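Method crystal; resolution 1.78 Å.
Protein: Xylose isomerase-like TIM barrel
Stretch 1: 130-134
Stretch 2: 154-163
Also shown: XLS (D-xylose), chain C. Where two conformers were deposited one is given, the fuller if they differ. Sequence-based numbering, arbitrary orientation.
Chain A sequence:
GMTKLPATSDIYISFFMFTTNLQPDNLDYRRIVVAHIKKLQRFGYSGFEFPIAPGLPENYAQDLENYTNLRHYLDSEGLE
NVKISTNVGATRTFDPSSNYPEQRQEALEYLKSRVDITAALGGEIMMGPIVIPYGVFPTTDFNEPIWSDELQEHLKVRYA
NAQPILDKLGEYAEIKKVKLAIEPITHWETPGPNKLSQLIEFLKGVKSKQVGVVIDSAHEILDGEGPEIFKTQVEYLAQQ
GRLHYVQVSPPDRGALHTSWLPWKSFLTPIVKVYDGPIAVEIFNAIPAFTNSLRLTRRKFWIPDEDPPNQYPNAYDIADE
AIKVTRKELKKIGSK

Stretch 1 130-134: IVIPY
Stretch 2, residues 154-163: HLKVRYANAQ

Residues 130-134 form an irregular segment that lies against a helix, residues 154-163, which extends beyond this stretch at both ends. From Arg 158 to Gln 163, each backbone N hydrogen-bonds to the O four residues earlier. Tyr 159 N to Leu 155 O is 2.8 Å, and Ala 162 N to Arg 158 O is 3.0 Å. At the start, Arg 158 N to His 154 O is weak, at 3.4 Å. Most helical phi/psi values are near -63/-42; Leu 155 is -63/-27, Ala 162 -82/-27 and Gln 163 -55/-50.

The register runs against the sequence. Val 131 CA is 6.4 Å from Ala 162 CA, and Ile 132 CA is 7.5 Å from Arg 158 CA. Thus a step forward in the segment corresponds to one turn back along the helix. No hydrogen bond joins the stretches, and the contact buries 275 Å² in all.

Ile 130 (phi/psi -97/11; chi1 p, chi2 t) is buried but does not reach the helix. The CA-to-CB bond of Val 131 (-106/-69; chi1 t) points toward it. Val 131 CG1 lies 3.9 Å from Ala 162 CB, where the short alanine side chain meets the methyl. The same Val 131 CG1 is 4.0 Å from Tyr 159 CD1, at the edge of the ring. Both contacts are apolar.

Ile 132 (-100/135; chi1 m, chi2 m) has the largest area covered by the helix, and its CA-to-CB bond also points toward it. Ile 132 CD1 is 3.7 Å from Arg 158 CB, so the aliphatic base of the arginine serves as a packing surface. Ile 132 CD1 also lies 4.2 Å from Leu 155 CD2; Leu 155 is m, t. Ile 132 CG1 is 3.7 Å from Tyr 159 CE1. Tyr 159 has chi1 m and chi2 -43°. The CA-to-CB bonds of Leu 155 and Tyr 159 point sideways, but their side-chain ends come nearer to the segment.

The CA-to-CB bond of Pro 133 (-51/131; C-gamma exo) points sideways to the helix. Pro 133 CD sits 3.5 Å from Arg 158 NH2, at the guanidinium edge near its plane. CD is a carbon, so this is a van der Waals contact. Arg 158 is folded, with chi1 to chi3 all m and chi4 -81°. Arg 158 NH1 donates to His 154 NE2 at 3.0 Å and 151°, which ties the guanidinium back to the preceding turn. His 154 has chi1 t and chi2 98°. Arg 158 NE and NH2 are hydrogen-bonded elsewhere in the structure.

Tyr 134 (-67/127; chi1 t, chi2 79°) is out of reach of the helix. D-xylose O3 lies over one face of its ring, 3.8 Å from Tyr 134 CZ.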

# COMPACT_ATOMS: atom_id res chain seq x y z
N ILE A 130 16.66 -12.91 -13.82
CA ILE A 130 17.64 -11.97 -14.34
C ILE A 130 17.22 -11.19 -15.63
O ILE A 130 18.07 -10.54 -16.24
CB ILE A 130 19.03 -12.64 -14.51
CG1 ILE A 130 19.01 -13.78 -15.54
CG2 ILE A 130 19.57 -13.17 -13.10
CD1 ILE A 130 20.36 -14.33 -15.89
N VAL A 131 15.93 -11.27 -16.01
CA VAL A 131 15.38 -10.56 -17.18
C VAL A 131 14.51 -9.39 -16.70
O VAL A 131 14.85 -8.22 -16.90
CB VAL A 131 14.60 -11.53 -18.08
CG1 VAL A 131 14.08 -10.80 -19.34
CG2 VAL A 131 15.48 -12.76 -18.45
N ILE A 132 13.37 -9.69 -16.10
CA ILE A 132 12.46 -8.69 -15.57
C ILE A 132 12.77 -8.69 -14.03
O ILE A 132 12.90 -9.79 -13.45
CB ILE A 132 10.99 -9.10 -15.77
CG1 ILE A 132 10.68 -9.38 -17.27
CG2 ILE A 132 10.03 -8.06 -15.19
CD1 ILE A 132 10.85 -8.19 -18.16
N PRO A 133 12.91 -7.49 -13.41
CA PRO A 133 13.16 -7.35 -11.96
C PRO A 133 12.18 -8.14 -11.11
O PRO A 133 10.99 -8.04 -11.33
CB PRO A 133 12.97 -5.85 -11.73
CG PRO A 133 13.44 -5.24 -12.99
CD PRO A 133 12.88 -6.16 -14.05
N TYR A 134 12.70 -8.90 -10.15
CA TYR A 134 11.87 -9.80 -9.38
C TYR A 134 10.88 -9.06 -8.50
O TYR A 134 11.28 -8.21 -7.72
CB TYR A 134 12.73 -10.73 -8.49
CG TYR A 134 11.89 -11.53 -7.54
CD1 TYR A 134 11.20 -12.67 -7.98
CD2 TYR A 134 11.77 -11.17 -6.19
CE1 TYR A 134 10.41 -13.40 -7.12
CE2 TYR A 134 10.97 -11.88 -5.34
CZ TYR A 134 10.30 -13.00 -5.80
OH TYR A 134 9.53 -13.70 -4.93
N HIS A 154 2.89 -4.72 -22.69
CA HIS A 154 4.00 -4.04 -22.00
C HIS A 154 5.25 -4.93 -21.97
O HIS A 154 6.38 -4.47 -22.24
CB HIS A 154 3.58 -3.69 -20.56
CG HIS A 154 4.67 -3.12 -19.70
ND1 HIS A 154 4.81 -1.76 -19.49
CD2 HIS A 154 5.64 -3.71 -18.97
CE1 HIS A 154 5.84 -1.55 -18.70
NE2 HIS A 154 6.36 -2.71 -18.38
N LEU A 155 5.05 -6.20 -21.59
CA LEU A 155 6.17 -7.14 -21.51
C LEU A 155 6.89 -7.43 -22.82
O LEU A 155 8.06 -7.77 -22.78
CB LEU A 155 5.77 -8.44 -20.82
CG LEU A 155 5.47 -8.41 -19.32
CD1 LEU A 155 4.83 -9.73 -18.91
CD2 LEU A 155 6.71 -8.07 -18.47
N LYS A 156 6.20 -7.30 -23.96
CA LYS A 156 6.87 -7.50 -25.27
C LYS A 156 8.00 -6.51 -25.47
O LYS A 156 9.06 -6.89 -25.98
CB LYS A 156 5.90 -7.36 -26.44
CG LYS A 156 4.80 -8.40 -26.52
CD LYS A 156 3.82 -7.99 -27.64
CE LYS A 156 2.68 -8.99 -27.75
NZ LYS A 156 1.79 -8.66 -28.89
N VAL A 157 7.79 -5.27 -25.03
CA VAL A 157 8.80 -4.21 -25.15
C VAL A 157 9.96 -4.48 -24.19
O VAL A 157 11.12 -4.35 -24.58
CB VAL A 157 8.21 -2.79 -24.92
CG1 VAL A 157 9.29 -1.70 -25.10
CG2 VAL A 157 7.03 -2.55 -25.82
N ARG A 158 9.65 -4.93 -22.97
CA ARG A 158 10.66 -5.24 -21.96
C ARG A 158 11.52 -6.41 -22.42
O ARG A 158 12.76 -6.35 -22.36
CB ARG A 158 10.00 -5.58 -20.61
CG ARG A 158 9.10 -4.46 -20.04
CD ARG A 158 9.88 -3.24 -19.51
NE ARG A 158 10.59 -3.63 -18.29
CZ ARG A 158 10.07 -3.71 -17.06
NH1 ARG A 158 8.81 -3.37 -16.81
NH2 ARG A 158 10.84 -4.13 -16.06
N TYR A 159 10.88 -7.46 -22.94
CA TYR A 159 11.62 -8.62 -23.46
C TYR A 159 12.53 -8.22 -24.65
O TYR A 159 13.68 -8.62 -24.68
CB TYR A 159 10.70 -9.78 -23.82
CG TYR A 159 9.98 -10.41 -22.63
CD1 TYR A 159 10.65 -10.68 -21.42
CD2 TYR A 159 8.65 -10.81 -22.73
CE1 TYR A 159 9.96 -11.27 -20.33
CE2 TYR A 159 7.96 -11.40 -21.65
CZ TYR A 159 8.63 -11.64 -20.46
OH TYR A 159 7.93 -12.23 -19.43
N ALA A 160 12.03 -7.40 -25.58
CA ALA A 160 12.85 -6.88 -26.71
C ALA A 160 14.07 -6.07 -26.22
O ALA A 160 15.19 -6.23 -26.76
CB ALA A 160 12.02 -6.08 -27.68
N ASN A 161 13.87 -5.25 -25.20
CA ASN A 161 14.97 -4.47 -24.59
C ASN A 161 16.03 -5.37 -23.97
O ASN A 161 17.21 -5.06 -24.06
CB ASN A 161 14.48 -3.57 -23.44
CG ASN A 161 13.55 -2.46 -23.89
OD1 ASN A 161 13.53 -2.08 -25.06
ND2 ASN A 161 12.78 -1.90 -22.93
N ALA A 162 15.60 -6.45 -23.32
CA ALA A 162 16.52 -7.32 -22.56
C ALA A 162 17.29 -8.34 -23.41
O ALA A 162 18.40 -8.74 -23.02
CB ALA A 162 15.76 -8.01 -21.41
N GLN A 163 16.74 -8.75 -24.56
CA GLN A 163 17.37 -9.83 -25.33
C GLN A 163 18.86 -9.59 -25.70
O GLN A 163 19.69 -10.48 -25.44
CB GLN A 163 16.53 -10.18 -26.56
CG GLN A 163 15.29 -10.97 -26.21
CD GLN A 163 14.28 -11.06 -27.35
OE1 GLN A 163 14.09 -10.11 -28.10
NE2 GLN A 163 13.58 -12.21 -27.45
C1 XLS C . 12.03 -17.02 -5.85
C2 XLS C . 13.15 -16.23 -6.50
C3 XLS C . 13.61 -14.97 -5.69
C4 XLS C . 15.10 -14.70 -5.73
O1 XLS C . 10.96 -17.69 -6.54
O2 XLS C . 14.23 -17.07 -6.89
O3 XLS C . 13.28 -14.89 -4.30
O4 XLS C . 15.51 -14.71 -7.07